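2-dehydropantoate 2-reductase (Bacillus subtilis, PDB 3EGO) probably catalyses the NADPH-dependent reduction of ketopantoate to pantoate, the second step in the route from 3-methyl-2-oxobutanoate to pantoate in pantothenate biosynthesis. Local coordinates at residues N100-I105 / R176-K181; S116-I121 / I142-F147. All blocks are in the same frame, centred on the assembly; numbering follows the deposited sequence.

How the contacts relate
Contact 1 joins the turn leading into helix 103-109 to helix 174-195, so it ties the Rossmann-type nucleotide-binding part of the chain to the helical C-terminal part. Contact 2 pairs two strands of the Rossmann-type part and is nested in the chain loop that contact 1 closes. Their centres lie 10 Å apart, and they touch directly: Leu178 CD2 is 3.7 Å from Ile121 CG2, and Leu177 CD1 is 3.5 Å from Ile121 CD1. The probable active site lies at the Asn100 and Lys181 end of contact 1. Contact 2 reaches it through Ile121, whose side chain comes within about 4 Å of that of Lys181 at the nearest atoms.

Contact 1 of 2, residues N100-I105 / R176-K181; sequences NGMGHI and RLLTGK
Met102 and Leu178 bury the most surface here, and the thioether of Met102 does most of the touching. SD lies 3.9 Å from Leu178 CB and 3.8 Å from Thr179 CG2, and a bend at the last torsion (chi3 78°) turns CE so that it rests against the same two carbons. The end of the methionine thus packs on two successive residues of helix 174-195. Thr179 OG1 is hydrogen-bonded to Tyr175 O, one turn earlier, while its methyl CG2 meets the methionine.

Beyond its CB, Leu178 works through CD1, which meets Ile105 CD1 at 3.7 Å and comes obliquely to the His104 ring, with His104 NE2 at 4.3 Å. Ile105 CD1 lies over one face of that imidazole, toward its rim, and the ring edge has Gly101 O in its plane.

At the other end the contact turns polar. Lys181 CG leaves anti to the backbone N (chi1 176°), and the chain stays extended as far as CE, which comes to 3.9 Å from Asn100 OD1, a van der Waals approach. Their polar ends are held by other residues: Lys181 NZ bonds to Asn185 OD1, and Asn100 ND2 to Glu260 OE2. By similarity Lys181 is the proton donor, Asn100 binds both NADP(+) and substrate, and Asn185 binds substrate. No hydrogen bond spans the two segments, so apolar packing joins the two parts, and the Asn100-Lys181 end, polar and carrying the predicted catalytic and binding residues, is consistent with the active-site cleft between the domains.

Contact 2 of 2, residues S116-I121 / I142-F147; sequences SIYVGI and IKWSAF
Strands 116-121 and 142-146 run antiparallel, their axes 4.6 Å apart at closest approach, with Val119-Ser145 and Ile121-Lys143 as hydrogen-bonded pairs. Each pair is bonded in both directions; Ser145 N lies 2.9 Å from Val119 O. The return bond, Val119 N to Ser145 O, measures 3.1 Å. Beyond them Phe147 N adds a fifth bond to Ile117 O, and a water bridges Ile117 N and Phe147 O.

Gly120 pairs with Trp144 at a CA-CA distance of 3.9 Å, and Gly120 CA is 2.9 Å from Lys143 O, a tight approach. Trp144 CG sits between the backbone N and the carbonyl carbon (chi1 62°), and the indole turns its edge to the face of the Tyr118 ring in an offset edge-to-face pair, planes at 79°, with Trp144 CZ3 3.7 Å from Tyr118 CD1. Tyr118 OH is hydrogen-bonded to Glu151 O, outside the two strands. Ile117 CG2 lies 4.0 Å from Phe147 CB, the two side chains pointing the same way.

Within the Rossmann-type sheet, strand 116-128 also pairs in parallel with strand 94-97, and strand 142-146 with strand 168-170. Val119 packs on Ile105 and Leu108 of helix 103-109 and on Leu178 of helix 174-195, which Ile121 and Ser145 meet through Leu177.

Contact 1 of 2, residues N100-I105 / R176-K181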
ATOM      1  N   ASN A 100      22.041   5.250   5.533  1.00 33.11           N
ATOM      2  CA  ASN A 100      20.907   5.922   4.895  1.00 35.63           C
ATOM      3  C   ASN A 100      19.872   6.220   5.963  1.00 34.49           C
ATOM      4  O   ASN A 100      19.747   5.464   6.931  1.00 31.31           O
ATOM      5  CB  ASN A 100      20.271   5.042   3.815  1.00 36.68           C
ATOM      6  CG  ASN A 100      21.174   4.844   2.618  1.00 37.82           C
ATOM      7  OD1 ASN A 100      21.891   5.757   2.203  1.00 44.39           O
ATOM      8  ND2 ASN A 100      21.129   3.639   2.035  1.00 47.97           N
ATOM      9  N   GLY A 101      19.138   7.315   5.797  1.00 33.75           N
ATOM     10  CA  GLY A 101      18.169   7.701   6.808  1.00 34.21           C
ATOM     11  C   GLY A 101      18.831   8.431   7.960  1.00 36.09           C
ATOM     12  O   GLY A 101      20.017   8.755   7.889  1.00 34.07           O
ATOM     13  N   MET A 102      18.056   8.696   9.011  1.00 34.31           N
ATOM     14  CA  MET A 102      18.538   9.448  10.169  1.00 33.54           C
ATOM     15  C   MET A 102      18.187   8.775  11.490  1.00 34.54           C
ATOM     16  O   MET A 102      18.415   9.356  12.536  1.00 36.14           O
ATOM     17  CB  MET A 102      18.019  10.907  10.143  1.00 32.55           C
ATOM     18  CG  MET A 102      18.738  11.847   9.113  1.00 30.33           C
ATOM     19  SD  MET A 102      18.155  13.579   8.970  1.00 22.32           S
ATOM     20  CE  MET A 102      18.969  14.198  10.452  1.00 28.09           C
ATOM     21  N   GLY A 103      17.680   7.535  11.451  1.00 36.54           N
ATOM     22  CA  GLY A 103      17.369   6.781  12.677  1.00 32.97           C
ATOM     23  C   GLY A 103      18.587   6.596  13.574  1.00 37.80           C
ATOM     24  O   GLY A 103      18.462   6.490  14.805  1.00 39.20           O
ATOM     25  N   HIS A 104      19.779   6.575  12.977  1.00 33.68           N
ATOM     26  CA  HIS A 104      21.008   6.408  13.773  1.00 34.04           C
ATOM     27  C   HIS A 104      21.325   7.659  14.567  1.00 34.07           C
ATOM     28  O   HIS A 104      22.034   7.603  15.576  1.00 35.72           O
ATOM     29  CB  HIS A 104      22.217   6.007  12.915  1.00 31.52           C
ATOM     30  CG  HIS A 104      22.585   7.003  11.856  1.00 32.94           C
ATOM     31  ND1 HIS A 104      21.707   7.398  10.868  1.00 28.74           N
ATOM     32  CD2 HIS A 104      23.754   7.631  11.587  1.00 24.90           C
ATOM     33  CE1 HIS A 104      22.308   8.246  10.054  1.00 32.79           C
ATOM     34  NE2 HIS A 104      23.554   8.401  10.466  1.00 30.08           N
ATOM     35  N   ILE A 105      20.792   8.776  14.101  1.00 36.66           N
ATOM     36  CA  ILE A 105      21.030  10.073  14.731  1.00 38.76           C
ATOM     37  C   ILE A 105      20.452  10.080  16.145  1.00 40.40           C
ATOM     38  O   ILE A 105      21.060  10.621  17.054  1.00 40.74           O
ATOM     39  CB  ILE A 105      20.436  11.209  13.886  1.00 37.12           C
ATOM     40  CG1 ILE A 105      21.163  11.299  12.537  1.00 39.64           C
ATOM     41  CG2 ILE A 105      20.499  12.517  14.640  1.00 40.89           C
ATOM     42  CD1 ILE A 105      22.700  11.463  12.669  1.00 26.18           C
ATOM     43  N   ARG A 176      22.117  20.045   8.322  1.00 29.53           N
ATOM     44  CA  ARG A 176      21.713  20.426   6.990  1.00 27.60           C
ATOM     45  C   ARG A 176      22.076  19.367   5.940  1.00 27.54           C
ATOM     46  O   ARG A 176      21.300  19.079   4.987  1.00 29.70           O
ATOM     47  CB  ARG A 176      22.391  21.751   6.616  1.00 28.57           C
ATOM     48  CG  ARG A 176      21.972  22.238   5.250  1.00 36.83           C
ATOM     49  CD  ARG A 176      22.554  23.623   4.952  1.00 56.06           C
ATOM     50  NE  ARG A 176      22.182  24.595   5.980  1.00 65.05           N
ATOM     51  CZ  ARG A 176      22.681  25.824   6.069  1.00 70.62           C
ATOM     52  NH1 ARG A 176      23.589  26.241   5.192  1.00 69.28           N
ATOM     53  NH2 ARG A 176      22.277  26.633   7.044  1.00 71.35           N
ATOM     54  N   LEU A 177      23.279  18.818   6.085  1.00 27.51           N
ATOM     55  CA  LEU A 177      23.750  17.796   5.132  1.00 27.75           C
ATOM     56  C   LEU A 177      22.753  16.605   5.046  1.00 24.51           C
ATOM     57  O   LEU A 177      22.249  16.241   3.963  1.00 24.87           O
ATOM     58  CB  LEU A 177      25.154  17.316   5.563  1.00 24.44           C
ATOM     59  CG  LEU A 177      25.758  16.301   4.572  1.00 26.99           C
ATOM     60  CD1 LEU A 177      25.723  16.793   3.126  1.00 19.02           C
ATOM     61  CD2 LEU A 177      27.161  15.960   5.007  1.00 29.14           C
ATOM     62  N   LEU A 178      22.493  16.018   6.189  1.00 25.47           N
ATOM     63  CA  LEU A 178      21.654  14.797   6.307  1.00 28.41           C
ATOM     64  C   LEU A 178      20.185  15.017   5.992  1.00 28.92           C
ATOM     65  O   LEU A 178      19.538  14.201   5.314  1.00 28.10           O
ATOM     66  CB  LEU A 178      21.799  14.157   7.698  1.00 27.59           C
ATOM     67  CG  LEU A 178      23.173  13.692   8.220  1.00 33.34           C
ATOM     68  CD1 LEU A 178      23.109  12.497   9.146  1.00 27.58           C
ATOM     69  CD2 LEU A 178      24.145  13.418   7.136  1.00 33.08           C
ATOM     70  N   THR A 179      19.637  16.124   6.493  1.00 28.59           N
ATOM     71  CA  THR A 179      18.214  16.377   6.294  1.00 27.91           C
ATOM     72  C   THR A 179      18.022  16.683   4.857  1.00 25.83           C
ATOM     73  O   THR A 179      16.985  16.418   4.309  1.00 28.07           O
ATOM     74  CB  THR A 179      17.681  17.602   7.109  1.00 26.33           C
ATOM     75  OG1 THR A 179      18.427  18.786   6.753  1.00 28.79           O
ATOM     76  CG2 THR A 179      17.769  17.326   8.576  1.00 24.99           C
ATOM     77  N   GLY A 180      19.038  17.238   4.219  1.00 26.72           N
ATOM     78  CA  GLY A 180      18.874  17.631   2.828  1.00 26.75           C
ATOM     79  C   GLY A 180      18.699  16.428   1.930  1.00 28.86           C
ATOM     80  O   GLY A 180      18.091  16.500   0.863  1.00 31.45           O
ATOM     81  N   LYS A 181      19.265  15.308   2.342  1.00 28.11           N
ATOM     82  CA  LYS A 181      19.084  14.064   1.588  1.00 29.96           C
ATOM     83  C   LYS A 181      17.806  13.354   2.083  1.00 28.85           C
ATOM     84  O   LYS A 181      17.078  12.752   1.302  1.00 28.81           O
ATOM     85  CB  LYS A 181      20.319  13.178   1.770  1.00 29.94           C
ATOM     86  CG  LYS A 181      20.229  11.775   1.106  1.00 38.44           C
ATOM     87  CD  LYS A 181      21.588  11.034   1.151  1.00 33.59           C
ATOM     88  CE  LYS A 181      21.386   9.514   1.133  1.00 49.77           C
ATOM     89  NZ  LYS A 181      20.421   9.117   0.061  1.00 52.36           N
TER

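Contact 2 of 2, residues S116-I121 / I142-F147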
ATOM      1  N   SER A 116      35.442   9.796  18.368  1.00 36.76           N
ATOM      2  CA  SER A 116      35.129  10.983  17.577  1.00 36.50           C
ATOM      3  C   SER A 116      34.144  10.578  16.499  1.00 34.88           C
ATOM      4  O   SER A 116      34.470   9.766  15.646  1.00 33.10           O
ATOM      5  CB  SER A 116      36.377  11.556  16.897  1.00 36.38           C
ATOM      6  OG  SER A 116      37.375  11.949  17.838  1.00 41.11           O
ATOM      7  N   ILE A 117      32.973  11.196  16.496  1.00 34.94           N
ATOM      8  CA  ILE A 117      31.903  10.786  15.609  1.00 32.10           C
ATOM      9  C   ILE A 117      31.712  11.737  14.467  1.00 32.04           C
ATOM     10  O   ILE A 117      31.564  12.948  14.664  1.00 29.89           O
ATOM     11  CB  ILE A 117      30.580  10.659  16.343  1.00 32.44           C
ATOM     12  CG1 ILE A 117      30.744   9.778  17.579  1.00 31.64           C
ATOM     13  CG2 ILE A 117      29.494  10.074  15.392  1.00 33.50           C
ATOM     14  CD1 ILE A 117      31.280   8.389  17.279  1.00 34.74           C
ATOM     15  N   TYR A 118      31.686  11.150  13.268  1.00 28.98           N
ATOM     16  CA  TYR A 118      31.444  11.852  12.034  1.00 25.57           C
ATOM     17  C   TYR A 118      30.280  11.179  11.329  1.00 25.38           C
ATOM     18  O   TYR A 118      30.042   9.969  11.477  1.00 26.95           O
ATOM     19  CB  TYR A 118      32.703  11.845  11.149  1.00 25.53           C
ATOM     20  CG  TYR A 118      33.903  12.371  11.922  1.00 26.68           C
ATOM     21  CD1 TYR A 118      34.148  13.749  12.034  1.00 29.51           C
ATOM     22  CD2 TYR A 118      34.741  11.500  12.595  1.00 30.99           C
ATOM     23  CE1 TYR A 118      35.234  14.220  12.795  1.00 28.24           C
ATOM     24  CE2 TYR A 118      35.821  11.958  13.348  1.00 31.89           C
ATOM     25  CZ  TYR A 118      36.065  13.318  13.442  1.00 31.09           C
ATOM     26  OH  TYR A 118      37.142  13.730  14.207  1.00 31.32           O
ATOM     27  N   VAL A 119      29.623  11.964  10.509  1.00 23.76           N
ATOM     28  CA  VAL A 119      28.396  11.570   9.865  1.00 27.25           C
ATOM     29  C   VAL A 119      28.486  12.048   8.408  1.00 28.20           C
ATOM     30  O   VAL A 119      29.021  13.115   8.154  1.00 28.72           O
ATOM     31  CB  VAL A 119      27.303  12.281  10.735  1.00 29.26           C
ATOM     32  CG1 VAL A 119      26.601  13.455  10.070  1.00 30.94           C
ATOM     33  CG2 VAL A 119      26.497  11.304  11.676  1.00 26.69           C
ATOM     34  N   GLY A 120      27.998  11.263   7.445  1.00 25.80           N
ATOM     35  CA  GLY A 120      28.065  11.678   6.040  1.00 24.15           C
ATOM     36  C   GLY A 120      27.077  11.004   5.121  1.00 23.02           C
ATOM     37  O   GLY A 120      26.355  10.106   5.528  1.00 24.08           O
ATOM     38  N   ILE A 121      27.024  11.469   3.890  1.00 22.12           N
ATOM     39  CA  ILE A 121      26.156  10.877   2.912  1.00 23.45           C
ATOM     40  C   ILE A 121      26.974  10.445   1.715  1.00 24.18           C
ATOM     41  O   ILE A 121      28.032  11.013   1.407  1.00 23.11           O
ATOM     42  CB  ILE A 121      25.058  11.833   2.454  1.00 19.69           C
ATOM     43  CG1 ILE A 121      25.669  13.089   1.827  1.00 25.19           C
ATOM     44  CG2 ILE A 121      24.138  12.199   3.657  1.00 25.75           C
ATOM     45  CD1 ILE A 121      24.588  14.004   1.257  1.00 29.01           C
ATOM     46  N   ILE A 142      31.481  11.532  -1.590  1.00 22.54           N
ATOM     47  CA  ILE A 142      31.055  11.389  -0.213  1.00 22.07           C
ATOM     48  C   ILE A 142      31.191  12.747   0.424  1.00 23.58           C
ATOM     49  O   ILE A 142      32.172  13.460   0.181  1.00 22.73           O
ATOM     50  CB  ILE A 142      31.900  10.363   0.541  1.00 22.22           C
ATOM     51  CG1 ILE A 142      31.528   8.941   0.049  1.00 22.58           C
ATOM     52  CG2 ILE A 142      31.700  10.479   2.084  1.00 22.90           C
ATOM     53  CD1 ILE A 142      32.452   7.798   0.709  1.00 25.38           C
ATOM     54  N   LYS A 143      30.199  13.131   1.213  1.00 23.55           N
ATOM     55  CA  LYS A 143      30.277  14.380   1.990  1.00 23.54           C
ATOM     56  C   LYS A 143      30.122  14.063   3.463  1.00 22.64           C
ATOM     57  O   LYS A 143      29.294  13.239   3.868  1.00 22.91           O
ATOM     58  CB  LYS A 143      29.187  15.362   1.520  1.00 21.69           C
ATOM     59  CG  LYS A 143      29.373  15.851   0.077  1.00 23.81           C
ATOM     60  CD  LYS A 143      28.156  16.594  -0.420  1.00 33.00           C
ATOM     61  CE  LYS A 143      28.459  17.418  -1.682  1.00 41.12           C
ATOM     62  NZ  LYS A 143      27.264  17.499  -2.559  1.00 45.36           N
ATOM     63  N   TRP A 144      30.934  14.688   4.298  1.00 24.22           N
ATOM     64  CA  TRP A 144      30.913  14.349   5.713  1.00 22.19           C
ATOM     65  C   TRP A 144      30.996  15.619   6.576  1.00 24.66           C
ATOM     66  O   TRP A 144      31.395  16.681   6.077  1.00 24.21           O
ATOM     67  CB  TRP A 144      32.056  13.401   6.086  1.00 22.71           C
ATOM     68  CG  TRP A 144      33.375  14.019   5.852  1.00 21.99           C
ATOM     69  CD1 TRP A 144      34.025  14.159   4.648  1.00 20.21           C
ATOM     70  CD2 TRP A 144      34.216  14.616   6.845  1.00 21.85           C
ATOM     71  NE1 TRP A 144      35.221  14.821   4.840  1.00 24.72           N
ATOM     72  CE2 TRP A 144      35.371  15.097   6.183  1.00 21.39           C
ATOM     73  CE3 TRP A 144      34.099  14.787   8.237  1.00 23.88           C
ATOM     74  CZ2 TRP A 144      36.417  15.787   6.869  1.00 24.90           C
ATOM     75  CZ3 TRP A 144      35.142  15.455   8.931  1.00 22.75           C
ATOM     76  CH2 TRP A 144      36.287  15.947   8.231  1.00 27.43           C
ATOM     77  N   SER A 145      30.618  15.479   7.850  1.00 24.07           N
ATOM     78  CA  SER A 145      30.624  16.577   8.828  1.00 26.16           C
ATOM     79  C   SER A 145      31.020  15.997  10.158  1.00 25.87           C
ATOM     80  O   SER A 145      30.870  14.786  10.357  1.00 27.55           O
ATOM     81  CB  SER A 145      29.224  17.143   8.977  1.00 27.45           C
ATOM     82  OG  SER A 145      28.723  17.575   7.729  1.00 34.98           O
ATOM     83  N   ALA A 146      31.501  16.828  11.091  1.00 27.16           N
ATOM     84  CA  ALA A 146      31.675  16.408  12.483  1.00 26.17           C
ATOM     85  C   ALA A 146      30.339  16.316  13.230  1.00 25.34           C
ATOM     86  O   ALA A 146      29.473  17.180  13.102  1.00 29.60           O
ATOM     87  CB  ALA A 146      32.633  17.432  13.280  1.00 30.91           C
ATOM     88  N   PHE A 147      30.167  15.290  14.032  1.00 28.64           N
ATOM     89  CA  PHE A 147      28.927  15.205  14.807  1.00 32.76           C
ATOM     90  C   PHE A 147      29.294  15.577  16.244  1.00 33.48           C
ATOM     91  O   PHE A 147      30.298  15.125  16.797  1.00 35.55           O
ATOM     92  CB  PHE A 147      28.293  13.812  14.716  1.00 31.56           C
ATOM     93  CG  PHE A 147      26.991  13.656  15.471  1.00 35.27           C
ATOM     94  CD1 PHE A 147      25.777  14.027  14.907  1.00 35.48           C
ATOM     95  CD2 PHE A 147      26.979  13.103  16.737  1.00 34.12           C
ATOM     96  CE1 PHE A 147      24.565  13.843  15.614  1.00 34.75           C
ATOM     97  CE2 PHE A 147      25.776  12.941  17.436  1.00 39.41           C
ATOM     98  CZ  PHE A 147      24.581  13.315  16.872  1.00 34.12           C
TER
HETATM   99  O   HOH W   1      31.729  13.150  18.417  1.00 41.07           O